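Local coordinates for protein enoyl-CoA hydratase/isomerase (Mycobacterium avium, PDB 3P5M) that probably catalyses hydration or isomerisation of the double bond of enoyl-CoA thioesters, at residues F129-A142 and L217-L231. Residues are numbered along the deposited sequence; the frame is centred on the assembly and turned at random.
Sequences FTRVGLMPDGGASA and LEPVQAIEAEGQLAL
Glu224 and Gln228 of helix 217-231 grip the backbone of loop 133-139 in this crotonase-fold subunit. The tight part lies at Glu224. Its carboxylate reaches the start of helix 140-143, where Gly139 is the N-cap. Glu224 OE1 accepts from Gly139 N at 2.6 Å, on the syn side. Glu224 OE2 takes two bonds, from Ser141 N nearly end-on and from Ser141 OG through the anti lone pair. These donors at a helix N-terminus would favour the charged carboxylate. Gly139 CA lies 3.5 Å from Gln221 CG. Gly138 and Gly139 occupy the middle of a type I' turn, both with positive phi (78° and 92°).

At the other end Met135 and Leu134 pack against Leu231. Met135 SD lies 3.7 Å from Gly227 CA. The bend at chi3 (-69°) puts Met135 CE over helix 217-231, 4.0 Å from Glu224 CA. Thr205 of the second subunit also packs on Met135.

The Asp137 side is looser and watered. One water joins Pro136 O to Glu224 O, and another only weakly links Asp137 OD2 to Gln228 NE2. Beside them the Gln228 amide pairs with both polar backbone atoms of Met135. Gln228 NE2 donates to Met135 O at 2.9 Å, while Met135 N meets Gln228 OE1 almost straight, on an in-plane lone pair.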
# COMPACT_ATOMS: atom_id res chain seq x y z
N PHE B 129 -0.10 17.23 23.04
CA PHE B 129 0.18 17.67 24.41
C PHE B 129 1.63 18.14 24.57
O PHE B 129 1.87 19.18 25.18
CB PHE B 129 -0.08 16.56 25.44
CG PHE B 129 -1.33 15.73 25.21
CD1 PHE B 129 -2.46 15.93 26.02
CD2 PHE B 129 -1.36 14.71 24.25
CE1 PHE B 129 -3.59 15.17 25.85
CE2 PHE B 129 -2.49 13.92 24.08
CZ PHE B 129 -3.62 14.15 24.90
N THR B 130 2.59 17.38 24.02
CA THR B 130 4.01 17.68 24.24
C THR B 130 4.43 19.02 23.72
O THR B 130 5.47 19.54 24.14
CB THR B 130 4.99 16.58 23.72
OG1 THR B 130 4.66 16.22 22.38
CG2 THR B 130 4.95 15.35 24.60
N ARG B 131 3.64 19.63 22.83
CA ARG B 131 4.02 20.96 22.30
C ARG B 131 3.86 22.07 23.34
O ARG B 131 4.36 23.19 23.16
CB ARG B 131 3.31 21.28 20.96
N VAL B 132 3.16 21.77 24.43
CA VAL B 132 3.13 22.66 25.60
C VAL B 132 3.79 22.03 26.81
O VAL B 132 3.69 22.57 27.90
CB VAL B 132 1.69 23.20 25.96
CG1 VAL B 132 1.09 23.98 24.79
CG2 VAL B 132 0.74 22.08 26.36
N GLY B 133 4.43 20.87 26.62
CA GLY B 133 5.19 20.22 27.68
C GLY B 133 4.38 19.30 28.58
O GLY B 133 4.81 18.98 29.70
N LEU B 134 3.21 18.88 28.09
CA LEU B 134 2.34 17.96 28.81
C LEU B 134 2.34 16.59 28.11
O LEU B 134 2.86 16.46 27.01
CB LEU B 134 0.92 18.52 28.89
CG LEU B 134 0.74 19.84 29.63
CD1 LEU B 134 -0.74 20.20 29.76
CD2 LEU B 134 1.41 19.79 31.03
N MET B 135 1.74 15.60 28.75
CA MET B 135 1.79 14.21 28.31
C MET B 135 0.38 13.76 27.93
O MET B 135 -0.59 14.49 28.21
CB MET B 135 2.32 13.33 29.45
CG MET B 135 1.26 13.07 30.52
SD MET B 135 1.84 12.03 31.85
CE MET B 135 2.03 10.48 31.02
N PRO B 136 0.25 12.57 27.27
CA PRO B 136 -1.08 12.11 26.83
C PRO B 136 -1.96 11.87 28.05
O PRO B 136 -1.44 11.63 29.14
CB PRO B 136 -0.76 10.80 26.11
CG PRO B 136 0.63 11.05 25.52
CD PRO B 136 1.34 11.80 26.63
N ASP B 137 -3.28 12.00 27.87
CA ASP B 137 -4.26 11.74 28.95
C ASP B 137 -5.48 10.94 28.47
O ASP B 137 -5.53 10.49 27.30
CB ASP B 137 -4.74 13.06 29.57
CG ASP B 137 -5.47 13.93 28.57
OD1 ASP B 137 -5.86 13.44 27.47
OD2 ASP B 137 -5.66 15.11 28.88
N GLY B 138 -6.47 10.76 29.35
CA GLY B 138 -7.66 10.00 29.03
C GLY B 138 -7.41 8.51 29.09
O GLY B 138 -8.36 7.73 29.05
N GLY B 139 -6.15 8.11 29.20
CA GLY B 139 -5.75 6.72 29.04
C GLY B 139 -5.36 6.44 27.58
O GLY B 139 -5.27 5.28 27.19
N ALA B 140 -5.12 7.48 26.78
CA ALA B 140 -4.50 7.32 25.44
C ALA B 140 -3.28 6.35 25.44
O ALA B 140 -3.08 5.58 24.48
CB ALA B 140 -4.09 8.69 24.85
N SER B 141 -2.47 6.38 26.51
CA SER B 141 -1.22 5.59 26.49
C SER B 141 -1.51 4.09 26.50
O SER B 141 -0.72 3.31 26.01
CB SER B 141 -0.28 5.94 27.65
OG SER B 141 -0.11 7.34 27.74
N ALA B 142 -2.64 3.69 27.07
CA ALA B 142 -3.07 2.29 27.05
C ALA B 142 -3.90 1.97 25.83
O ALA B 142 -3.81 0.85 25.32
CB ALA B 142 -3.88 1.95 28.31
N LEU B 217 -5.86 -0.26 31.42
CA LEU B 217 -6.47 1.08 31.31
C LEU B 217 -6.39 1.84 32.63
O LEU B 217 -5.89 2.95 32.67
CB LEU B 217 -7.92 1.05 30.79
CG LEU B 217 -8.60 2.41 30.51
CD1 LEU B 217 -7.79 3.31 29.54
CD2 LEU B 217 -10.05 2.21 29.94
N GLU B 218 -6.90 1.26 33.71
CA GLU B 218 -6.90 1.96 35.00
C GLU B 218 -5.48 2.33 35.51
O GLU B 218 -5.24 3.52 35.78
CB GLU B 218 -7.71 1.20 36.06
CG GLU B 218 -8.33 2.06 37.15
CD GLU B 218 -9.04 1.24 38.23
OE1 GLU B 218 -8.44 0.29 38.76
OE2 GLU B 218 -10.19 1.55 38.54
N PRO B 219 -4.56 1.34 35.66
CA PRO B 219 -3.22 1.74 36.14
C PRO B 219 -2.56 2.82 35.24
O PRO B 219 -1.85 3.71 35.74
CB PRO B 219 -2.38 0.45 36.08
CG PRO B 219 -3.27 -0.64 35.70
CD PRO B 219 -4.68 -0.12 35.51
N VAL B 220 -2.77 2.73 33.93
CA VAL B 220 -2.17 3.70 33.02
C VAL B 220 -2.80 5.09 33.21
O VAL B 220 -2.08 6.08 33.20
CB VAL B 220 -2.22 3.26 31.53
CG1 VAL B 220 -1.83 4.42 30.61
CG2 VAL B 220 -1.31 2.08 31.29
N GLN B 221 -4.12 5.14 33.39
CA GLN B 221 -4.81 6.42 33.65
C GLN B 221 -4.30 7.08 34.94
O GLN B 221 -4.07 8.28 34.96
CB GLN B 221 -6.34 6.22 33.69
CG GLN B 221 -7.04 6.11 32.28
CD GLN B 221 -8.54 5.85 32.40
OE1 GLN B 221 -8.98 5.33 33.42
NE2 GLN B 221 -9.32 6.20 31.37
N ALA B 222 -4.07 6.28 35.98
CA ALA B 222 -3.47 6.78 37.23
C ALA B 222 -2.04 7.32 37.06
O ALA B 222 -1.65 8.29 37.71
CB ALA B 222 -3.50 5.70 38.28
N ILE B 223 -1.25 6.68 36.21
CA ILE B 223 0.07 7.19 35.90
C ILE B 223 -0.02 8.50 35.14
O ILE B 223 0.74 9.41 35.44
CB ILE B 223 0.91 6.16 35.18
CG1 ILE B 223 1.25 5.03 36.18
CG2 ILE B 223 2.16 6.82 34.59
CD1 ILE B 223 1.67 3.71 35.52
N GLU B 224 -0.93 8.60 34.16
CA GLU B 224 -1.08 9.83 33.37
C GLU B 224 -1.54 10.99 34.24
O GLU B 224 -1.09 12.10 34.06
CB GLU B 224 -2.08 9.65 32.20
CG GLU B 224 -1.60 8.68 31.07
CD GLU B 224 -2.65 8.50 29.94
OE1 GLU B 224 -3.81 8.95 30.11
OE2 GLU B 224 -2.30 7.88 28.91
N ALA B 225 -2.49 10.71 35.16
CA ALA B 225 -3.00 11.71 36.09
C ALA B 225 -1.90 12.20 37.04
O ALA B 225 -1.78 13.40 37.28
CB ALA B 225 -4.19 11.15 36.87
N GLU B 226 -1.08 11.28 37.57
CA GLU B 226 0.07 11.73 38.39
C GLU B 226 1.10 12.54 37.59
O GLU B 226 1.63 13.55 38.08
CB GLU B 226 0.79 10.54 39.06
CG GLU B 226 1.87 10.99 39.99
CD GLU B 226 2.59 9.86 40.67
OE1 GLU B 226 2.04 8.75 40.75
OE2 GLU B 226 3.72 10.10 41.13
N GLY B 227 1.41 12.06 36.38
CA GLY B 227 2.33 12.73 35.49
C GLY B 227 1.87 14.13 35.11
O GLY B 227 2.67 15.08 35.16
N GLN B 228 0.60 14.28 34.73
CA GLN B 228 0.10 15.61 34.37
C GLN B 228 0.18 16.58 35.54
O GLN B 228 0.56 17.72 35.36
CB GLN B 228 -1.34 15.56 33.81
CG GLN B 228 -1.61 16.66 32.79
CD GLN B 228 -0.95 16.30 31.43
OE1 GLN B 228 0.28 16.29 31.31
NE2 GLN B 228 -1.78 15.94 30.45
N LEU B 229 -0.16 16.11 36.74
CA LEU B 229 0.03 16.89 37.98
C LEU B 229 1.45 17.38 38.18
O LEU B 229 1.66 18.52 38.57
CB LEU B 229 -0.41 16.07 39.20
CG LEU B 229 -1.92 16.07 39.47
CD1 LEU B 229 -2.26 15.06 40.59
CD2 LEU B 229 -2.43 17.51 39.79
N ALA B 230 2.42 16.51 37.93
CA ALA B 230 3.81 16.91 38.06
C ALA B 230 4.22 17.85 36.91
O ALA B 230 4.98 18.81 37.11
CB ALA B 230 4.70 15.71 38.09
N LEU B 231 3.70 17.59 35.71
CA LEU B 231 4.12 18.35 34.52
C LEU B 231 3.66 19.80 34.50
O LEU B 231 4.41 20.66 34.07
CB LEU B 231 3.75 17.63 33.21
CG LEU B 231 4.56 16.37 32.90
CD1 LEU B 231 4.06 15.78 31.56
CD2 LEU B 231 6.04 16.63 32.86
O HOH W 1 -1.95 13.07 31.71
O HOH W 2 -4.74 15.28 32.18
O HOH W 3 -5.33 10.38 32.11